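Uncharacterized protein ScGH5_18 (Streptomyces cattleya, PDB 7LR8) probably hydrolyses the mannose-beta-1,4-N-acetylglucosamine linkage of N-glycan cores, as a glycoside hydrolase of family GH5. Local coordinates at residues A79-A84 against R142-G147; F16-T21 against D51-F56; G190-H195 against G218-V223. The protein carries 1 engineered substitution. All coordinates share one frame; numbering follows the deposited sequence. Where two conformers were deposited one is given.

Interaction 1 (A79-A84 against R142-G147); sequences ALTDAA and RPNFLG
The guanidinium of R142 has the carboxylate of D82 at its edge, in the guanidinium plane. The grip is side-on. R142 NE bonds D82 OD1 at 2.7 Å, and R142 NH2 bonds D82 OD2 at 2.8 Å. Both N-H groups point almost straight at their oxygens, at about 170°. Each oxygen is met on its syn side, although the carboxylate plane is turned 24° from that of the guanidinium. The two side chains cross at about a right angle. The other flat group here, the F145 ring, has G147 N of its own strand over the centre of one face.

This salt bridge ties helix 71-86 to the entrance of strand 145-152. Both belong to the (beta/alpha)8 barrel of the family, and the helix lies on the outside of the strands. A type I turn from R142 to F145 leads the chain into the strand and is closed by the bond from F145 N to R142 O.

The carbon part of R142 also packs. Its CG touches T81 CG2 at 3.9 Å. An alanine at R142 would probably leave the D82 carboxylate without its charged mate and open a gap beside T81 CG2.

T81 OG1 sits beside its own backbone N (chi1 -61°) and bonds L77 O one turn back in the helix. The methyl CG2 is thereby turned to the other segment, where it meets N144 OD1 at 3.7 Å. N144 ND2 donates to T81 O at 3.0 Å. The same nitrogen also bonds L89 O, so two carbonyls fix the rotation of this buried amide. A84 CB lies 4.2 Å from N144 ND2.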
loop_
_atom_site.group_PDB
_atom_site.type_symbol
_atom_site.label_atom_id
_atom_site.label_comp_id
_atom_site.label_asym_id
_atom_site.label_seq_id
_atom_site.Cartn_x
_atom_site.Cartn_y
_atom_site.Cartn_z
ATOM N N ALA B 79 -15.440 14.247 -12.083
ATOM C CA ALA B 79 -16.823 14.360 -11.621
ATOM C C ALA B 79 -16.892 15.093 -10.290
ATOM O O ALA B 79 -17.799 15.908 -10.068
ATOM C CB ALA B 79 -17.457 12.973 -11.501
ATOM N N LEU B 80 -15.942 14.824 -9.401
ATOM C CA LEU B 80 -15.860 15.581 -8.159
ATOM C C LEU B 80 -15.594 17.051 -8.441
ATOM O O LEU B 80 -16.175 17.932 -7.798
ATOM C CB LEU B 80 -14.767 14.990 -7.271
ATOM C CG LEU B 80 -14.628 15.470 -5.828
ATOM C CD1 LEU B 80 -13.822 14.422 -5.068
ATOM C CD2 LEU B 80 -13.958 16.829 -5.722
ATOM N N THR B 81 -14.705 17.334 -9.391
ATOM C CA THR B 81 -14.377 18.722 -9.693
ATOM C C THR B 81 -15.585 19.451 -10.269
ATOM O O THR B 81 -15.830 20.627 -9.953
ATOM C CB THR B 81 -13.176 18.754 -10.652
ATOM O OG1 THR B 81 -12.056 18.124 -10.010
ATOM C CG2 THR B 81 -12.809 20.186 -11.004
ATOM N N ASP B 82 -16.386 18.755 -11.081
ATOM C CA ASP B 82 -17.590 19.368 -11.620
ATOM C C ASP B 82 -18.623 19.604 -10.526
ATOM O O ASP B 82 -19.283 20.650 -10.504
ATOM C CB ASP B 82 -18.179 18.492 -12.724
ATOM C CG ASP B 82 -17.364 18.529 -13.999
ATOM O OD1 ASP B 82 -16.565 19.474 -14.172
ATOM O OD2 ASP B 82 -17.528 17.600 -14.820
ATOM N N ALA B 83 -18.788 18.639 -9.615
ATOM C CA ALA B 83 -19.724 18.842 -8.511
ATOM C C ALA B 83 -19.316 20.048 -7.674
ATOM O O ALA B 83 -20.171 20.825 -7.215
ATOM C CB ALA B 83 -19.801 17.577 -7.647
ATOM N N ALA B 84 -18.010 20.242 -7.489
ATOM C CA ALA B 84 -17.542 21.404 -6.745
ATOM C C ALA B 84 -17.829 22.692 -7.504
ATOM O O ALA B 84 -18.365 23.644 -6.932
ATOM C CB ALA B 84 -16.047 21.265 -6.447
ATOM N N ARG B 142 -11.703 22.478 -17.085
ATOM C CA ARG B 142 -12.642 22.880 -16.034
ATOM C C ARG B 142 -12.316 24.291 -15.572
ATOM O O ARG B 142 -11.231 24.507 -15.009
ATOM C CB ARG B 142 -12.566 21.931 -14.845
ATOM C CG ARG B 142 -13.648 20.882 -14.792
ATOM C CD ARG B 142 -13.466 19.875 -15.886
ATOM N NE ARG B 142 -14.518 18.861 -15.898
ATOM C CZ ARG B 142 -14.464 17.735 -16.606
ATOM N NH1 ARG B 142 -13.423 17.486 -17.399
ATOM N NH2 ARG B 142 -15.456 16.860 -16.541
ATOM N N PRO B 143 -13.203 25.270 -15.761
ATOM C CA PRO B 143 -12.877 26.639 -15.329
ATOM C C PRO B 143 -12.643 26.764 -13.834
ATOM O O PRO B 143 -11.951 27.699 -13.409
ATOM C CB PRO B 143 -14.095 27.456 -15.780
ATOM C CG PRO B 143 -15.181 26.454 -16.008
ATOM C CD PRO B 143 -14.507 25.193 -16.440
ATOM N N ASN B 144 -13.163 25.844 -13.024
ATOM C CA ASN B 144 -12.983 25.942 -11.582
ATOM C C ASN B 144 -11.770 25.162 -11.087
ATOM O O ASN B 144 -11.531 25.121 -9.877
ATOM C CB ASN B 144 -14.236 25.452 -10.854
ATOM C CG ASN B 144 -14.411 23.958 -10.960
ATOM O OD1 ASN B 144 -14.345 23.385 -12.052
ATOM N ND2 ASN B 144 -14.583 23.301 -9.815
ATOM N N PHE B 145 -11.005 24.543 -11.979
ATOM C CA PHE B 145 -9.766 23.872 -11.595
ATOM C C PHE B 145 -8.683 24.916 -11.344
ATOM O O PHE B 145 -8.273 25.635 -12.263
ATOM C CB PHE B 145 -9.353 22.888 -12.692
ATOM C CG PHE B 145 -8.020 22.231 -12.477
ATOM C CD1 PHE B 145 -7.750 21.512 -11.318
ATOM C CD2 PHE B 145 -7.045 22.294 -13.465
ATOM C CE1 PHE B 145 -6.519 20.878 -11.145
ATOM C CE2 PHE B 145 -5.810 21.669 -13.293
ATOM C CZ PHE B 145 -5.549 20.956 -12.139
ATOM N N LEU B 146 -8.227 24.998 -10.097
ATOM C CA LEU B 146 -7.206 25.968 -9.723
ATOM C C LEU B 146 -5.836 25.538 -10.218
ATOM O O LEU B 146 -5.079 26.351 -10.754
ATOM C CB LEU B 146 -7.170 26.144 -8.202
ATOM C CG LEU B 146 -8.345 26.819 -7.508
ATOM C CD1 LEU B 146 -8.225 26.625 -5.996
ATOM C CD2 LEU B 146 -8.372 28.288 -7.874
ATOM N N GLY B 147 -5.495 24.271 -10.020
ATOM C CA GLY B 147 -4.188 23.762 -10.367
ATOM C C GLY B 147 -3.848 22.613 -9.440
ATOM O O GLY B 147 -4.700 22.124 -8.702
#

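Interaction 2 (F16-T21 against D51-F56); sequences FGVNYT and DHVRVF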
loop_
_atom_site.group_PDB
_atom_site.type_symbol
_atom_site.label_atom_id
_atom_site.label_comp_id
_atom_site.label_asym_id
_atom_site.label_seq_id
_atom_site.Cartn_x
_atom_site.Cartn_y
_atom_site.Cartn_z
ATOM N N PHE B 16 -11.297 31.631 0.847
ATOM C CA PHE B 16 -11.663 30.808 1.991
ATOM C C PHE B 16 -12.135 29.448 1.500
ATOM O O PHE B 16 -12.975 29.366 0.600
ATOM C CB PHE B 16 -12.751 31.512 2.823
ATOM C CG PHE B 16 -12.315 32.842 3.381
ATOM C CD1 PHE B 16 -11.604 32.901 4.568
ATOM C CD2 PHE B 16 -12.594 34.031 2.710
ATOM C CE1 PHE B 16 -11.190 34.120 5.093
ATOM C CE2 PHE B 16 -12.177 35.246 3.222
ATOM C CZ PHE B 16 -11.475 35.289 4.422
ATOM N N GLY B 17 -11.601 28.383 2.086
ATOM C CA GLY B 17 -11.948 27.060 1.626
ATOM C C GLY B 17 -11.673 26.022 2.684
ATOM O O GLY B 17 -11.342 26.349 3.827
ATOM N N VAL B 18 -11.858 24.758 2.303
ATOM C CA VAL B 18 -11.638 23.645 3.222
ATOM C C VAL B 18 -10.874 22.541 2.516
ATOM O O VAL B 18 -10.961 22.370 1.295
ATOM C CB VAL B 18 -12.946 23.070 3.807
ATOM C CG1 VAL B 18 -13.619 24.086 4.700
ATOM C CG2 VAL B 18 -13.888 22.624 2.701
ATOM N N ASN B 19 -10.104 21.796 3.304
ATOM C CA ASN B 19 -9.583 20.505 2.875
ATOM C C ASN B 19 -10.704 19.482 2.968
ATOM O O ASN B 19 -11.255 19.272 4.053
ATOM C CB ASN B 19 -8.399 20.107 3.751
ATOM C CG ASN B 19 -7.222 21.026 3.551
ATOM O OD1 ASN B 19 -6.455 20.847 2.617
ATOM N ND2 ASN B 19 -7.095 22.041 4.402
ATOM N N TYR B 20 -11.031 18.837 1.845
ATOM C CA TYR B 20 -12.233 18.012 1.749
ATOM C C TYR B 20 -11.931 16.591 2.221
ATOM O O TYR B 20 -11.174 15.860 1.569
ATOM C CB TYR B 20 -12.777 18.022 0.321
ATOM C CG TYR B 20 -13.924 17.060 0.103
ATOM C CD1 TYR B 20 -14.936 16.914 1.065
ATOM C CD2 TYR B 20 -14.001 16.296 -1.061
ATOM C CE1 TYR B 20 -15.975 16.015 0.874
ATOM C CE2 TYR B 20 -15.037 15.398 -1.264
ATOM C CZ TYR B 20 -16.020 15.263 -0.292
ATOM O OH TYR B 20 -17.052 14.371 -0.500
ATOM N N THR B 21 -12.517 16.213 3.370
ATOM C CA THR B 21 -12.480 14.841 3.871
ATOM C C THR B 21 -13.842 14.193 3.640
ATOM O O THR B 21 -14.803 14.499 4.361
ATOM C CB THR B 21 -12.120 14.806 5.362
ATOM O OG1 THR B 21 -12.817 15.849 6.054
ATOM C CG2 THR B 21 -10.619 14.991 5.583
ATOM N N ASP B 51 -15.220 29.208 -0.875
ATOM C CA ASP B 51 -15.073 29.356 -2.316
ATOM C C ASP B 51 -14.132 28.354 -2.968
ATOM O O ASP B 51 -13.964 28.416 -4.188
ATOM C CB ASP B 51 -14.611 30.780 -2.670
ATOM C CG ASP B 51 -13.281 31.145 -2.033
ATOM O OD1 ASP B 51 -12.256 30.520 -2.397
ATOM O OD2 ASP B 51 -13.266 32.068 -1.181
ATOM N N HIS B 52 -13.513 27.438 -2.215
ATOM C CA HIS B 52 -12.680 26.419 -2.848
ATOM C C HIS B 52 -12.579 25.220 -1.920
ATOM O O HIS B 52 -12.901 25.297 -0.727
ATOM C CB HIS B 52 -11.269 26.939 -3.192
ATOM C CG HIS B 52 -10.440 27.273 -1.994
ATOM N ND1 HIS B 52 -10.471 28.512 -1.389
ATOM C CD2 HIS B 52 -9.579 26.519 -1.264
ATOM C CE1 HIS B 52 -9.647 28.516 -0.353
ATOM N NE2 HIS B 52 -9.104 27.316 -0.249
ATOM N N VAL B 53 -12.146 24.102 -2.495
ATOM C CA VAL B 53 -11.793 22.907 -1.745
ATOM C C VAL B 53 -10.430 22.442 -2.223
ATOM O O VAL B 53 -10.047 22.653 -3.380
ATOM C CB VAL B 53 -12.826 21.764 -1.906
ATOM C CG1 VAL B 53 -14.120 22.106 -1.179
ATOM C CG2 VAL B 53 -13.103 21.495 -3.368
ATOM N N ARG B 54 -9.689 21.821 -1.311
ATOM C CA ARG B 54 -8.465 21.093 -1.623
ATOM C C ARG B 54 -8.797 19.615 -1.510
ATOM O O ARG B 54 -9.362 19.195 -0.495
ATOM C CB ARG B 54 -7.350 21.491 -0.648
ATOM C CG ARG B 54 -6.123 20.579 -0.620
ATOM C CD ARG B 54 -4.912 21.385 -0.129
ATOM N NE ARG B 54 -3.697 20.579 0.017
ATOM C CZ ARG B 54 -3.169 20.186 1.180
ATOM N NH1 ARG B 54 -3.734 20.527 2.340
ATOM N NH2 ARG B 54 -2.049 19.483 1.186
ATOM N N VAL B 55 -8.515 18.840 -2.572
ATOM C CA VAL B 55 -8.989 17.463 -2.660
ATOM C C VAL B 55 -7.830 16.494 -2.902
ATOM O O VAL B 55 -6.781 16.847 -3.448
ATOM C CB VAL B 55 -10.069 17.283 -3.750
ATOM C CG1 VAL B 55 -11.201 18.291 -3.546
ATOM C CG2 VAL B 55 -9.481 17.426 -5.131
ATOM N N PHE B 56 -8.054 15.243 -2.512
ATOM C CA PHE B 56 -6.974 14.266 -2.369
ATOM C C PHE B 56 -7.247 12.936 -3.055
ATOM O O PHE B 56 -7.932 12.065 -2.483
ATOM C CB PHE B 56 -6.688 14.029 -0.893
ATOM C CG PHE B 56 -6.318 15.273 -0.155
ATOM C CD1 PHE B 56 -5.009 15.742 -0.179
ATOM C CD2 PHE B 56 -7.273 15.972 0.574
ATOM C CE1 PHE B 56 -4.665 16.891 0.510
ATOM C CE2 PHE B 56 -6.924 17.133 1.253
ATOM C CZ PHE B 56 -5.608 17.582 1.212
HETATM O O HOH W 1 -10.668 15.135 -1.119
#
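G17 CA sits over one face of the H52 ring, offset toward its rim, where two neighbouring parallel strands of the (beta/alpha)8 barrel meet. Strands 15-19 and 52-55 are joined through helix 35-46 as a beta-alpha-beta unit. G17 CA is 3.5 Å from the centroid of the H52 ring, in a CH-pi contact. A CB on G17 would run into H52 NE2. H52 CG stands between its own backbone N and carbonyl carbon (chi1 66°), and the ring beyond it covers the glycine. Two bonds fix the turn of the ring: ND1 donates to D51 OD1, and NE2 is paired with T302 OG1.

The face with N19 and R54 is also tightly packed. These side chains run side by side in the same direction. R54 NH1 donates to N19 OD1 at 2.8 Å, along a bent path, with amide and guanidinium planes 80° apart. F56 CZ sits 3.5 Å above the guanidinium, over its centre. R54 NE pairs with D94, NH1 also with E268, and NH2 with N152. E268 and N152 line the glycan pocket.

On the other face the touch is lighter. V18 and V53 meet through one methyl pair, CG2 and CG1, at 3.9 Å.

The ends differ. At the start, partly exposed D51 accepts from F16 N through OD2, 2.9 Å away, while its own N donates to F16 O. R15 and R347 are further partners of its carboxylate. At the far end the strands part beyond the bond from Y20 N to R54 O. A water fills in there, donating to Y20 O at 2.8 Å and accepting from F56 N at 3.0 Å.

Interaction 3 (G190-H195 against G218-V223); sequences GRLHLH and GAVTAV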
loop_
_atom_site.group_PDB
_atom_site.type_symbol
_atom_site.label_atom_id
_atom_site.label_comp_id
_atom_site.label_asym_id
_atom_site.label_seq_id
_atom_site.Cartn_x
_atom_site.Cartn_y
_atom_site.Cartn_z
ATOM N N GLY B 190 -0.600 27.496 -17.381
ATOM C CA GLY B 190 -1.158 28.733 -16.890
ATOM C C GLY B 190 -1.936 28.623 -15.598
ATOM O O GLY B 190 -2.379 29.652 -15.079
ATOM N N ARG B 191 -2.095 27.419 -15.052
ATOM C CA ARG B 191 -2.834 27.242 -13.814
ATOM C C ARG B 191 -1.884 27.355 -12.619
ATOM O O ARG B 191 -0.670 27.530 -12.766
ATOM C CB ARG B 191 -3.581 25.907 -13.832
ATOM C CG ARG B 191 -5.075 26.014 -14.148
ATOM C CD ARG B 191 -5.347 26.906 -15.352
ATOM N NE ARG B 191 -4.773 26.371 -16.582
ATOM C CZ ARG B 191 -5.425 25.580 -17.428
ATOM N NH1 ARG B 191 -4.829 25.147 -18.537
ATOM N NH2 ARG B 191 -6.675 25.220 -17.165
ATOM N N LEU B 192 -2.447 27.260 -11.416
ATOM C CA LEU B 192 -1.732 27.564 -10.174
ATOM C C LEU B 192 -1.107 26.282 -9.639
ATOM O O LEU B 192 -1.767 25.504 -8.952
ATOM C CB LEU B 192 -2.685 28.178 -9.154
ATOM C CG LEU B 192 -2.095 28.664 -7.827
ATOM C CD1 LEU B 192 -1.335 29.952 -8.069
ATOM C CD2 LEU B 192 -3.175 28.863 -6.757
ATOM N N HIS B 193 0.169 26.057 -9.949
ATOM C CA HIS B 193 0.854 24.827 -9.566
ATOM C C HIS B 193 1.904 25.142 -8.512
ATOM O O HIS B 193 2.737 26.040 -8.702
ATOM C CB HIS B 193 1.494 24.138 -10.777
ATOM C CG HIS B 193 0.528 23.888 -11.891
ATOM N ND1 HIS B 193 -0.663 23.216 -11.700
ATOM C CD2 HIS B 193 0.558 24.245 -13.198
ATOM C CE1 HIS B 193 -1.315 23.156 -12.851
ATOM N NE2 HIS B 193 -0.599 23.781 -13.772
ATOM N N LEU B 194 1.866 24.393 -7.416
ATOM C CA LEU B 194 2.703 24.648 -6.257
ATOM C C LEU B 194 3.054 23.319 -5.600
ATOM O O LEU B 194 2.571 22.253 -5.993
ATOM C CB LEU B 194 1.983 25.552 -5.248
ATOM C CG LEU B 194 0.711 24.924 -4.666
ATOM C CD1 LEU B 194 0.583 25.230 -3.180
ATOM C CD2 LEU B 194 -0.553 25.412 -5.395
ATOM N N HIS B 195 3.865 23.397 -4.554
ATOM C CA HIS B 195 4.125 22.264 -3.684
ATOM C C HIS B 195 3.901 22.736 -2.256
ATOM O O HIS B 195 3.900 23.939 -1.982
ATOM C CB HIS B 195 5.549 21.708 -3.892
ATOM C CG HIS B 195 6.629 22.606 -3.379
ATOM N ND1 HIS B 195 7.276 22.380 -2.183
ATOM C CD2 HIS B 195 7.177 23.729 -3.898
ATOM C CE1 HIS B 195 8.174 23.327 -1.985
ATOM N NE2 HIS B 195 8.137 24.156 -3.013
ATOM N N GLY B 218 7.474 26.806 -7.435
ATOM C CA GLY B 218 6.024 26.801 -7.480
ATOM C C GLY B 218 5.444 28.209 -7.358
ATOM O O GLY B 218 6.131 29.177 -7.040
ATOM N N ALA B 219 4.135 28.310 -7.608
ATOM C CA ALA B 219 3.507 29.607 -7.876
ATOM C C ALA B 219 3.291 30.452 -6.620
ATOM O O ALA B 219 3.346 31.687 -6.692
ATOM C CB ALA B 219 2.163 29.392 -8.573
ATOM N N VAL B 220 2.990 29.822 -5.490
ATOM C CA VAL B 220 2.746 30.515 -4.227
ATOM C C VAL B 220 3.377 29.666 -3.133
ATOM O O VAL B 220 3.654 28.482 -3.327
ATOM C CB VAL B 220 1.235 30.738 -3.949
ATOM C CG1 VAL B 220 0.571 31.520 -5.088
ATOM C CG2 VAL B 220 0.520 29.412 -3.733
ATOM N N THR B 221 3.621 30.280 -1.973
ATOM C CA THR B 221 4.146 29.526 -0.837
ATOM C C THR B 221 2.984 28.932 -0.054
ATOM O O THR B 221 2.058 29.655 0.327
ATOM C CB THR B 221 4.978 30.415 0.087
ATOM O OG1 THR B 221 5.993 31.081 -0.667
ATOM C CG2 THR B 221 5.627 29.586 1.186
ATOM N N ALA B 222 3.031 27.627 0.197
ATOM C CA ALA B 222 2.005 26.973 0.994
ATOM C C ALA B 222 2.553 26.692 2.385
ATOM O O ALA B 222 3.659 26.165 2.522
ATOM C CB ALA B 222 1.535 25.680 0.331
ATOM N N VAL B 223 1.795 27.069 3.409
ATOM C CA VAL B 223 2.140 26.733 4.788
ATOM C C VAL B 223 0.975 25.978 5.414
ATOM O O VAL B 223 -0.200 26.227 5.106
ATOM C CB VAL B 223 2.493 27.980 5.632
ATOM C CG1 VAL B 223 3.784 28.619 5.116
ATOM C CG2 VAL B 223 1.354 28.978 5.616
HETATM O O HOH W 2 5.366 26.123 -1.019
HETATM O O HOH W 3 5.004 26.203 -4.124
#
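L192 lays its CD1 methyl on A219 CB, at 3.6 Å. The same CD1 touches V220 CG1 at 3.9 Å, and the side chains of L192 and V220 cross at about a right angle. With L192 CG anti to the backbone N (chi1 -175°), the second torsion (chi2 74°) sets CD1 against A219 and V220. A second leucine works further in. L194 CD1 packs on A222 CB at 3.7 Å, and L194 also touches W265 and Q267 of strand 264-269.

The one direct hydrogen bond between the segments runs from A219 N to H193 O, at 2.9 Å. Next to it the two backbones come very close at L194 and G218. G218 has a positive phi (83°), and a CB there would crowd L194 CA and be jammed against the carbonyl before it. Glycine suits this place on both counts.

Here the barrel closes. Strand 194-196 bonds strand 145-152 through L194, and strand 221-225 bonds strand 264-269 through T221. Across the seam, two waters bridge H195 to V220 and to A222, where no direct backbone bond joins these residues. One water accepts from H195 N at 3.1 Å and donates to V220 O at 2.8 Å. Another donates to H195 O at 2.8 Å and accepts from A222 N at 3.0 Å. The second water also lies above one face of the H195 ring, toward its rim. That ring is held at both nitrogens, ND1 by E197 OE1 and NE2 by H213 O.

Overall arrangement
All three contacts belong to one (beta/alpha)8 barrel. Interactions 1 and 2 have centres 11 Å apart and touch chiefly through the helix: L80 CD2 packs on V55 CG1 at 3.8 Å. Interactions 1 and 3 share an edge of neighbouring strands, where L146 O and L192 N are 2.9 Å apart. Interactions 2 and 3 do not touch, their nearest atoms being about 7 Å apart. Interaction 2 comes closest to the sugar: the R54 side chain is about 5 Å from the bound mannose and about 6 Å from that of A153, the engineered residue. In interaction 3, the side chain of A222 is about 11 Å from the bound mannose. Interaction 1 lies away from the glycan pocket.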